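Local coordinates for protein 2-hydroxyisobutanoyl-CoA mutase large subunit (Aquincola tertiaricarbonis, PDB 4R3U) that isomerises 2-hydroxyisobutyryl-CoA and (S)-3-hydroxybutyryl-CoA in a B12-dependent rearrangement, working together with a small cobalamin-binding subunit, at residues Val279-Val282 with Thr283-Gly286; Asp498-Thr501 with Ala502-Ile506. One frame throughout, in Å; residues are numbered along the deposited sequence.

Contact 1. Residues Val279-Val282 with Thr283-Gly286; sequences VNEV and TKTG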
loop_
_atom_site.group_PDB
_atom_site.type_symbol
_atom_site.label_atom_id
_atom_site.label_comp_id
_atom_site.label_asym_id
_atom_site.label_seq_id
_atom_site.Cartn_x
_atom_site.Cartn_y
_atom_site.Cartn_z
ATOM N N VAL A 279 -25.320 27.269 0.793
ATOM C CA VAL A 279 -24.929 28.544 0.191
ATOM C C VAL A 279 -26.138 29.450 0.025
ATOM O O VAL A 279 -26.058 30.652 0.332
ATOM C CB VAL A 279 -24.147 28.366 -1.139
ATOM C CG1 VAL A 279 -23.777 29.725 -1.749
ATOM C CG2 VAL A 279 -22.896 27.523 -0.924
ATOM N N ASN A 280 -27.269 28.865 -0.423
ATOM C CA ASN A 280 -28.542 29.583 -0.590
ATOM C C ASN A 280 -29.057 30.126 0.753
ATOM O O ASN A 280 -29.481 31.279 0.822
ATOM C CB ASN A 280 -29.591 28.684 -1.242
ATOM C CG ASN A 280 -29.361 28.386 -2.710
ATOM O OD1 ASN A 280 -28.864 29.207 -3.480
ATOM N ND2 ASN A 280 -29.787 27.217 -3.150
ATOM N N GLU A 281 -28.978 29.305 1.818
ATOM C CA GLU A 281 -29.403 29.673 3.165
ATOM C C GLU A 281 -28.574 30.793 3.762
ATOM O O GLU A 281 -29.139 31.674 4.412
ATOM C CB GLU A 281 -29.411 28.441 4.095
ATOM C CG GLU A 281 -30.769 27.794 4.294
ATOM C CD GLU A 281 -31.994 28.643 4.060
ATOM O OE1 GLU A 281 -32.481 28.665 2.908
ATOM O OE2 GLU A 281 -32.454 29.298 5.020
ATOM N N VAL A 282 -27.234 30.741 3.568
ATOM C CA VAL A 282 -26.297 31.759 4.063
ATOM C C VAL A 282 -26.445 33.072 3.273
ATOM O O VAL A 282 -26.547 34.122 3.888
ATOM C CB VAL A 282 -24.824 31.266 4.147
ATOM C CG1 VAL A 282 -23.924 32.337 4.760
ATOM C CG2 VAL A 282 -24.715 29.969 4.953
ATOM N N THR A 283 -26.494 33.009 1.929
ATOM C CA THR A 283 -26.621 34.206 1.089
ATOM C C THR A 283 -27.950 34.925 1.254
ATOM O O THR A 283 -28.005 36.149 1.064
ATOM C CB THR A 283 -26.229 33.961 -0.374
ATOM O OG1 THR A 283 -27.087 32.976 -0.941
ATOM C CG2 THR A 283 -24.779 33.563 -0.524
ATOM N N LYS A 284 -28.999 34.166 1.678
ATOM C CA LYS A 284 -30.356 34.644 1.959
ATOM C C LYS A 284 -30.314 35.698 3.077
ATOM O O LYS A 284 -31.151 36.593 3.092
ATOM C CB LYS A 284 -31.231 33.453 2.369
ATOM C CG LYS A 284 -32.726 33.597 2.134
ATOM C CD LYS A 284 -33.459 32.343 2.653
ATOM C CE LYS A 284 -34.888 32.635 3.106
ATOM N NZ LYS A 284 -35.378 31.666 4.136
ATOM N N THR A 285 -29.305 35.618 3.978
ATOM C CA THR A 285 -29.084 36.563 5.095
ATOM C C THR A 285 -28.492 37.889 4.596
ATOM O O THR A 285 -28.306 38.817 5.383
ATOM C CB THR A 285 -28.095 35.974 6.150
ATOM O OG1 THR A 285 -26.774 35.933 5.596
ATOM C CG2 THR A 285 -28.503 34.607 6.670
ATOM N N GLY A 286 -28.147 37.943 3.317
ATOM C CA GLY A 286 -27.512 39.103 2.715
ATOM C C GLY A 286 -26.000 39.020 2.744
ATOM O O GLY A 286 -25.311 39.953 2.315
#
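A first torsion of 61° tucks OG1 of T283 between its own backbone N and carbonyl carbon, so that it faces back along the helix and donates to V279 O (OG1 to O 2.8 Å). The T283 amide reaches V279 O from the opposite face of the carbonyl plane, nearly straight at 165°, which makes V279 O a double acceptor. The same torsion sets T283 CG2 beside its own backbone N, 4.2 Å from V279 CG1, and the two side chains cross at a slant. With an alanine in place of T283, V279 O would probably lose its second donor and V279 CG1 its methyl neighbour. On another side of the helix, E281 and K284 run alongside each other, joined by a long salt bridge (OE2 to NZ 3.9 Å). K284 N still bonds to N280 O at 3.0 Å, but T285 N turns to V282 O, three residues back, and meets it from above the carbonyl plane. A type I turn from T283 to G286 then ends the helical run, G286 having positive phi. V282 packs on I237 and T238 and E281 on V230, all of neighbouring helix 226-243, while F292 covers V282 and T283 from the loop leading to strand 298-302.

Contact 2. Residues Asp498-Thr501 with Ala502-Ile506; sequences DNTT and AERQI
Helical bonding starts where T500 O takes R504 N (2.9 Å) and T501 O takes Q505 N (2.9 Å), both donors arriving almost in line with the C=O. Before it, D498 to T501 form a type I turn, with T501 N at 3.2 Å from D498 O. The D498 carboxylate caps this turn: OD1 accepts from T500 N at 3.1 Å, an Asx turn, and also from the T500 hydroxyl (OG1 to OD1 2.7 Å), both coming over the same face of the carboxylate. T501 OG1 donates to D498 O at 2.7 Å, giving that carbonyl a second donor. R504 folds back over the helix start because its chain bends at chi3 (-71°). Its NE then points at T500 OG1 (3.0 Å, 169°), which lies at the edge of the guanidinium and in its plane, while T501 CA sits over one face. NH2 meets D498 OD2 at 2.8 Å in a salt bridge; this bond is less straight, at 132°, and NH2 stands above the carboxylate plane. Beyond the two segments, NH2 has a second acidic partner in D109, NH1 bonds to T106, and the Q505 amide turns away to D160 and D156. The T500 hydroxyl thus passes a bond from arginine to aspartate, which fixes its rotation, and the D498 charge, placed at the helix N-terminus and against R504, is likely to be stabilised by both.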
loop_
_atom_site.group_PDB
_atom_site.type_symbol
_atom_site.label_atom_id
_atom_site.label_comp_id
_atom_site.label_asym_id
_atom_site.label_seq_id
_atom_site.Cartn_x
_atom_site.Cartn_y
_atom_site.Cartn_z
ATOM N N ASP A 498 -13.458 1.621 29.942
ATOM C CA ASP A 498 -13.236 1.825 31.368
ATOM C C ASP A 498 -14.631 1.968 31.988
ATOM O O ASP A 498 -15.358 2.934 31.684
ATOM C CB ASP A 498 -12.392 3.100 31.581
ATOM C CG ASP A 498 -12.089 3.498 33.016
ATOM O OD1 ASP A 498 -12.596 2.823 33.951
ATOM O OD2 ASP A 498 -11.389 4.512 33.207
ATOM N N ASN A 499 -15.014 1.004 32.838
ATOM C CA ASN A 499 -16.331 1.016 33.481
ATOM C C ASN A 499 -16.572 2.114 34.557
ATOM O O ASN A 499 -17.682 2.215 35.090
ATOM C CB ASN A 499 -16.724 -0.388 33.953
ATOM C CG ASN A 499 -17.048 -1.337 32.815
ATOM O OD1 ASN A 499 -16.429 -2.395 32.664
ATOM N ND2 ASN A 499 -18.036 -0.993 31.987
ATOM N N THR A 500 -15.559 2.954 34.837
ATOM C CA THR A 500 -15.664 4.066 35.795
ATOM C C THR A 500 -16.004 5.359 35.064
ATOM O O THR A 500 -16.276 6.363 35.728
ATOM C CB THR A 500 -14.354 4.282 36.582
ATOM O OG1 THR A 500 -13.308 4.692 35.696
ATOM C CG2 THR A 500 -13.937 3.085 37.388
ATOM N N THR A 501 -15.974 5.340 33.708
ATOM C CA THR A 501 -16.254 6.490 32.829
ATOM C C THR A 501 -17.560 7.179 33.234
ATOM O O THR A 501 -17.515 8.379 33.533
ATOM C CB THR A 501 -16.299 6.062 31.338
ATOM O OG1 THR A 501 -15.049 5.476 30.948
ATOM C CG2 THR A 501 -16.684 7.204 30.409
ATOM N N ALA A 502 -18.713 6.435 33.271
ATOM C CA ALA A 502 -19.997 7.060 33.639
ATOM C C ALA A 502 -19.935 7.777 35.000
ATOM O O ALA A 502 -20.148 8.991 35.034
ATOM C CB ALA A 502 -21.145 6.063 33.585
ATOM N N GLU A 503 -19.522 7.062 36.084
ATOM C CA GLU A 503 -19.369 7.608 37.429
ATOM C C GLU A 503 -18.511 8.895 37.429
ATOM O O GLU A 503 -18.941 9.917 37.967
ATOM C CB GLU A 503 -18.765 6.525 38.353
ATOM C CG GLU A 503 -18.624 6.910 39.825
ATOM C CD GLU A 503 -17.236 7.382 40.238
ATOM O OE1 GLU A 503 -16.240 6.725 39.849
ATOM O OE2 GLU A 503 -17.146 8.406 40.959
ATOM N N ARG A 504 -17.321 8.835 36.776
ATOM C CA ARG A 504 -16.351 9.928 36.676
ATOM C C ARG A 504 -16.921 11.171 35.958
ATOM O O ARG A 504 -16.760 12.297 36.429
ATOM C CB ARG A 504 -15.075 9.436 35.993
ATOM C CG ARG A 504 -14.165 8.602 36.898
ATOM C CD ARG A 504 -12.745 8.420 36.321
ATOM N NE ARG A 504 -12.705 7.537 35.154
ATOM C CZ ARG A 504 -12.572 7.924 33.885
ATOM N NH1 ARG A 504 -12.393 9.202 33.591
ATOM N NH2 ARG A 504 -12.591 7.027 32.903
ATOM N N GLN A 505 -17.606 10.938 34.834
ATOM C CA GLN A 505 -18.219 11.955 33.988
ATOM C C GLN A 505 -19.403 12.649 34.665
ATOM O O GLN A 505 -19.418 13.883 34.674
ATOM C CB GLN A 505 -18.588 11.349 32.618
ATOM C CG GLN A 505 -19.212 12.301 31.620
ATOM C CD GLN A 505 -18.342 13.435 31.156
ATOM O OE1 GLN A 505 -17.109 13.333 31.064
ATOM N NE2 GLN A 505 -18.998 14.521 30.789
ATOM N N ILE A 506 -20.352 11.888 35.263
ATOM C CA ILE A 506 -21.523 12.453 35.970
ATOM C C ILE A 506 -21.070 13.345 37.137
ATOM O O ILE A 506 -21.596 14.451 37.311
ATOM C CB ILE A 506 -22.545 11.385 36.447
ATOM C CG1 ILE A 506 -22.723 10.167 35.486
ATOM C CG2 ILE A 506 -23.886 11.988 36.887
ATOM C CD1 ILE A 506 -23.327 10.347 34.206
HETATM O O HOH W 1 -19.029 3.384 32.459
#

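How the contacts relate
The two contacts are opposite kinds of helix end: contact 1 closes helix 264-283 at its C-terminus, and contact 2 opens helix 501-515 at its N-terminus. They do not touch; their centres lie about 43 Å apart and their nearest atoms about 31 Å. From contact 1, the side chain of V282 is about 10 Å from that of R295, which binds (3S)-3-hydroxybutanoyl-CoA. Contact 2 lies away from the known binding residues; the side chain of T501 is about 12 Å from bound 5'-deoxyadenosine and about 13 Å from cobalamin. These distances refer to different groups, a CoA-ester-binding residue for contact 1 and the bound cofactor for contact 2.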